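Local coordinates for MaoC family protein (Mycobacterium tuberculosis H37Rv, PDB 3KHP) that probably dehydrates 3-hydroxyacyl thioesters to enoyl thioesters, as a double hotdog-type hydratase of the MaoC and hydratase 2 families, at residues 95-109 with 151-163. Numbering follows the deposited sequence.
Sequences NPAALLHGSQGIRLH and SLVAETLTTLVLR
Gln-104 and Thr-158 meet on the buried face of two antiparallel strands, 103-108 and 152-162, in the N-terminal half of a double hotdog fold. Thr-158 OG1 donates to Gln-104 OE1 at 2.8 Å. The bond comes in from the side of the amide, with a C=O...O angle of only 109°. The Gln-104 chain leaves anti to its backbone N (chi1 -179°) and then bends at chi2, which swings the amide toward strand 152-162. NE2 can then donate to Gly-105 O, which also takes the N-H of Leu-157 on the opposite face of that carbonyl. A water accepts from Gln-104 NE2 at 3.0 Å; its short approach to Thr-158 OG1 is doubtful. These polar atoms are buried, and helix 231-245 covers Gln-104 with Leu-232 and Tyr-235.

The same face is closely packed at both ends. Leu-99 CD2 meets Thr-158 CG2 at 3.6 Å, roughly at a right angle. Leu-160 CD2 lies 3.1 Å from Pro-96 O in the turn before the strand. Farther along, Leu-108 CD1 rests on Ala-154 CB, also at 3.6 Å. Thr-156 OG1 is held by Cys-82 O.

The other face is more open. The side chains of Ser-103 and Thr-159 meet there at their CB atoms, while their backbones exchange two hydrogen bonds. Arg-107 lies beside Glu-155, but its CD is what approaches OE1; its guanidinium turns to Glu-307. At the exposed end Leu-152 CD2 sits over one face of the His-109 ring. His-109 NE2 donates to Glu-155 OE1 at 2.8 Å in a fairly straight bond. The acceptor lies nearly in the ring plane, and NE2 meets OE1 on its anti side, 28° out of the carboxylate plane.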
loop_
_atom_site.group_PDB
_atom_site.type_symbol
_atom_site.label_atom_id
_atom_site.label_comp_id
_atom_site.label_asym_id
_atom_site.label_seq_id
_atom_site.Cartn_x
_atom_site.Cartn_y
_atom_site.Cartn_z
ATOM N N ASN A 95 14.328 16.396 -12.016
ATOM C CA ASN A 95 13.526 15.605 -11.078
ATOM C C ASN A 95 14.120 15.595 -9.656
ATOM O O ASN A 95 15.194 15.072 -9.454
ATOM C CB ASN A 95 13.423 14.168 -11.569
ATOM C CG ASN A 95 12.517 13.325 -10.696
ATOM O OD1 ASN A 95 12.396 13.586 -9.528
ATOM N ND2 ASN A 95 11.857 12.330 -11.276
ATOM N N PRO A 96 13.409 16.149 -8.659
ATOM C CA PRO A 96 14.015 16.151 -7.315
ATOM C C PRO A 96 14.176 14.791 -6.666
ATOM O O PRO A 96 14.889 14.710 -5.674
ATOM C CB PRO A 96 13.063 16.982 -6.472
ATOM C CG PRO A 96 11.852 17.309 -7.332
ATOM C CD PRO A 96 12.025 16.656 -8.673
ATOM N N ALA A 97 13.543 13.749 -7.214
ATOM C CA ALA A 97 13.493 12.416 -6.603
ATOM C C ALA A 97 14.387 11.336 -7.262
ATOM O O ALA A 97 14.406 10.209 -6.799
ATOM C CB ALA A 97 12.014 11.920 -6.551
ATOM N N ALA A 98 15.146 11.680 -8.304
ATOM C CA ALA A 98 16.087 10.732 -8.938
ATOM C C ALA A 98 17.325 10.550 -8.065
ATOM O O ALA A 98 18.314 11.246 -8.225
ATOM C CB ALA A 98 16.488 11.200 -10.389
ATOM N N LEU A 99 17.272 9.584 -7.161
ATOM C CA LEU A 99 18.269 9.475 -6.073
ATOM C C LEU A 99 19.527 8.679 -6.372
ATOM O O LEU A 99 20.443 8.676 -5.581
ATOM C CB LEU A 99 17.603 8.909 -4.827
ATOM C CG LEU A 99 16.669 9.887 -4.128
ATOM C CD1 LEU A 99 15.772 9.146 -3.172
ATOM C CD2 LEU A 99 17.471 10.980 -3.388
ATOM N N LEU A 100 19.595 8.013 -7.515
ATOM C CA LEU A 100 20.775 7.220 -7.859
ATOM C C LEU A 100 22.090 7.997 -7.837
ATOM O O LEU A 100 22.202 9.064 -8.398
ATOM C CB LEU A 100 20.577 6.566 -9.220
ATOM C CG LEU A 100 21.581 5.428 -9.503
ATOM C CD1 LEU A 100 21.571 4.359 -8.384
ATOM C CD2 LEU A 100 21.297 4.796 -10.894
ATOM N N HIS A 101 23.085 7.437 -7.149
ATOM C CA HIS A 101 24.371 8.094 -6.850
ATOM C C HIS A 101 24.221 9.197 -5.815
ATOM O O HIS A 101 25.213 9.678 -5.277
ATOM C CB HIS A 101 25.042 8.627 -8.120
ATOM C CG HIS A 101 25.046 7.636 -9.237
ATOM N ND1 HIS A 101 25.912 6.566 -9.266
ATOM C CD2 HIS A 101 24.253 7.513 -10.331
ATOM C CE1 HIS A 101 25.673 5.840 -10.346
ATOM N NE2 HIS A 101 24.669 6.390 -11.005
ATOM N N GLY A 102 22.982 9.568 -5.533
ATOM C CA GLY A 102 22.677 10.574 -4.541
ATOM C C GLY A 102 22.571 9.974 -3.156
ATOM O O GLY A 102 22.917 8.820 -2.955
ATOM N N SER A 103 22.105 10.782 -2.212
ATOM C CA SER A 103 21.984 10.393 -0.817
ATOM C C SER A 103 20.730 10.919 -0.200
ATOM O O SER A 103 20.197 11.891 -0.669
ATOM C CB SER A 103 23.157 10.923 -0.019
ATOM O OG SER A 103 24.279 10.190 -0.373
ATOM N N GLN A 104 20.274 10.249 0.860
ATOM C CA GLN A 104 19.145 10.722 1.673
ATOM C C GLN A 104 19.465 10.629 3.161
ATOM O O GLN A 104 19.947 9.613 3.640
ATOM C CB GLN A 104 17.896 9.889 1.393
ATOM C CG GLN A 104 16.653 10.319 2.176
ATOM C CD GLN A 104 16.135 11.645 1.683
ATOM O OE1 GLN A 104 16.052 11.866 0.451
ATOM N NE2 GLN A 104 15.777 12.548 2.625
ATOM N N GLY A 105 19.170 11.688 3.895
ATOM C CA GLY A 105 19.349 11.713 5.333
ATOM C C GLY A 105 18.052 12.146 5.971
ATOM O O GLY A 105 17.257 12.898 5.366
ATOM N N ILE A 106 17.793 11.631 7.168
ATOM C CA ILE A 106 16.683 12.111 7.934
ATOM C C ILE A 106 17.181 12.335 9.355
ATOM O O ILE A 106 18.099 11.702 9.780
ATOM C CB ILE A 106 15.482 11.154 7.916
ATOM C CG1 ILE A 106 15.814 9.873 8.670
ATOM C CG2 ILE A 106 15.000 10.844 6.488
ATOM C CD1 ILE A 106 14.668 8.956 8.778
ATOM N N ARG A 107 16.579 13.251 10.083
ATOM C CA ARG A 107 16.889 13.396 11.503
ATOM C C ARG A 107 15.585 13.654 12.226
ATOM O O ARG A 107 14.813 14.506 11.796
ATOM C CB ARG A 107 17.907 14.536 11.714
ATOM C CG ARG A 107 18.252 14.828 13.148
ATOM C CD ARG A 107 19.499 15.754 13.301
ATOM N NE ARG A 107 20.671 15.161 12.677
ATOM C CZ ARG A 107 21.555 14.388 13.293
ATOM N NH1 ARG A 107 21.435 14.107 14.588
ATOM N NH2 ARG A 107 22.576 13.886 12.610
ATOM N N LEU A 108 15.330 12.916 13.302
ATOM C CA LEU A 108 14.083 13.082 14.059
ATOM C C LEU A 108 14.379 13.680 15.434
ATOM O O LEU A 108 15.396 13.399 16.039
ATOM C CB LEU A 108 13.347 11.746 14.199
ATOM C CG LEU A 108 12.509 11.218 13.005
ATOM C CD1 LEU A 108 11.341 12.136 12.591
ATOM C CD2 LEU A 108 13.428 10.954 11.841
ATOM N N HIS A 109 13.472 14.532 15.897
ATOM C CA HIS A 109 13.585 15.205 17.186
ATOM C C HIS A 109 12.471 14.828 18.118
ATOM O O HIS A 109 12.506 15.169 19.304
ATOM C CB HIS A 109 13.572 16.698 16.950
ATOM C CG HIS A 109 14.716 17.135 16.118
ATOM N ND1 HIS A 109 15.988 17.265 16.628
ATOM C CD2 HIS A 109 14.820 17.344 14.784
ATOM C CE1 HIS A 109 16.815 17.597 15.655
ATOM N NE2 HIS A 109 16.130 17.658 14.526
ATOM N N SER A 151 7.414 23.711 17.131
ATOM C CA SER A 151 8.563 22.918 17.525
ATOM C C SER A 151 9.062 21.917 16.445
ATOM O O SER A 151 8.280 21.302 15.719
ATOM C CB SER A 151 8.227 22.154 18.815
ATOM O OG SER A 151 9.306 21.314 19.188
ATOM N N LEU A 152 10.364 21.715 16.381
ATOM C CA LEU A 152 10.960 21.020 15.237
ATOM C C LEU A 152 10.801 19.502 15.425
ATOM O O LEU A 152 11.260 18.945 16.414
ATOM C CB LEU A 152 12.426 21.432 15.067
ATOM C CG LEU A 152 13.210 20.695 13.981
ATOM C CD1 LEU A 152 12.768 21.070 12.571
ATOM C CD2 LEU A 152 14.652 20.927 14.155
ATOM N N VAL A 153 10.133 18.844 14.487
ATOM C CA VAL A 153 9.886 17.413 14.589
ATOM C C VAL A 153 10.862 16.592 13.766
ATOM O O VAL A 153 11.497 15.696 14.291
ATOM C CB VAL A 153 8.450 17.101 14.167
ATOM C CG1 VAL A 153 8.270 15.621 13.979
ATOM C CG2 VAL A 153 7.479 17.677 15.209
ATOM N N ALA A 154 10.998 16.931 12.481
ATOM C CA ALA A 154 11.872 16.198 11.532
ATOM C C ALA A 154 12.702 17.109 10.588
ATOM O O ALA A 154 12.307 18.224 10.241
ATOM C CB ALA A 154 11.038 15.241 10.698
ATOM N N GLU A 155 13.857 16.601 10.177
ATOM C CA GLU A 155 14.664 17.238 9.161
ATOM C C GLU A 155 15.003 16.206 8.079
ATOM O O GLU A 155 15.193 15.026 8.368
ATOM C CB GLU A 155 15.988 17.784 9.728
ATOM C CG GLU A 155 15.874 18.807 10.839
ATOM C CD GLU A 155 17.249 19.251 11.385
ATOM O OE1 GLU A 155 17.715 18.642 12.391
ATOM O OE2 GLU A 155 17.850 20.197 10.791
ATOM N N THR A 156 15.122 16.662 6.837
ATOM C CA THR A 156 15.533 15.762 5.788
ATOM C C THR A 156 16.608 16.395 4.930
ATOM O O THR A 156 16.665 17.615 4.766
ATOM C CB THR A 156 14.328 15.331 4.933
ATOM O OG1 THR A 156 13.638 16.483 4.435
ATOM C CG2 THR A 156 13.354 14.537 5.764
ATOM N N LEU A 157 17.455 15.559 4.364
ATOM C CA LEU A 157 18.458 16.035 3.459
ATOM C C LEU A 157 18.508 15.126 2.230
ATOM O O LEU A 157 18.816 13.949 2.332
ATOM C CB LEU A 157 19.812 16.102 4.173
ATOM C CG LEU A 157 20.893 16.895 3.444
ATOM C CD1 LEU A 157 20.592 18.399 3.590
ATOM C CD2 LEU A 157 22.347 16.532 3.953
ATOM N N THR A 158 18.238 15.697 1.069
ATOM C CA THR A 158 18.283 14.971 -0.176
ATOM C C THR A 158 19.405 15.551 -1.032
ATOM O O THR A 158 19.394 16.733 -1.370
ATOM C CB THR A 158 16.932 15.074 -0.874
ATOM O OG1 THR A 158 15.932 14.589 0.022
ATOM C CG2 THR A 158 16.894 14.305 -2.187
ATOM N N THR A 159 20.384 14.706 -1.337
ATOM C CA THR A 159 21.529 15.043 -2.160
ATOM C C THR A 159 21.357 14.408 -3.539
ATOM O O THR A 159 21.251 13.189 -3.655
ATOM C CB THR A 159 22.789 14.529 -1.517
ATOM O OG1 THR A 159 22.937 15.138 -0.214
ATOM C CG2 THR A 159 24.017 14.841 -2.374
ATOM N N LEU A 160 21.292 15.250 -4.565
ATOM C CA LEU A 160 21.067 14.823 -5.941
ATOM C C LEU A 160 22.329 14.948 -6.789
ATOM O O LEU A 160 23.041 15.953 -6.732
ATOM C CB LEU A 160 19.962 15.648 -6.546
ATOM C CG LEU A 160 18.654 15.612 -5.772
ATOM C CD1 LEU A 160 17.757 16.748 -6.235
ATOM C CD2 LEU A 160 17.971 14.244 -5.929
ATOM N N VAL A 161 22.646 13.905 -7.533
ATOM C CA VAL A 161 23.768 13.973 -8.452
ATOM C C VAL A 161 23.206 14.118 -9.846
ATOM O O VAL A 161 22.414 13.270 -10.313
ATOM C CB VAL A 161 24.666 12.749 -8.368
ATOM C CG1 VAL A 161 25.785 12.854 -9.411
ATOM C CG2 VAL A 161 25.247 12.575 -6.916
ATOM N N LEU A 162 23.561 15.230 -10.492
ATOM C CA LEU A 162 23.131 15.487 -11.876
ATOM C C LEU A 162 24.331 15.205 -12.801
ATOM O O LEU A 162 25.216 16.061 -12.994
ATOM C CB LEU A 162 22.595 16.913 -12.006
ATOM C CG LEU A 162 21.466 17.243 -11.019
ATOM C CD1 LEU A 162 21.042 18.669 -11.205
ATOM C CD2 LEU A 162 20.266 16.319 -11.189
ATOM N N ARG A 163 24.373 13.957 -13.277
ATOM C CA ARG A 163 25.487 13.398 -14.041
ATOM C C ARG A 163 25.863 14.282 -15.226
ATOM O O ARG A 163 25.024 14.568 -16.083
ATOM C CB ARG A 163 25.125 11.985 -14.552
HETATM O O HOH W 1 21.079 11.583 -7.316
HETATM O O HOH W 2 19.313 13.338 -9.883
HETATM O O HOH W 3 13.921 14.576 1.472
#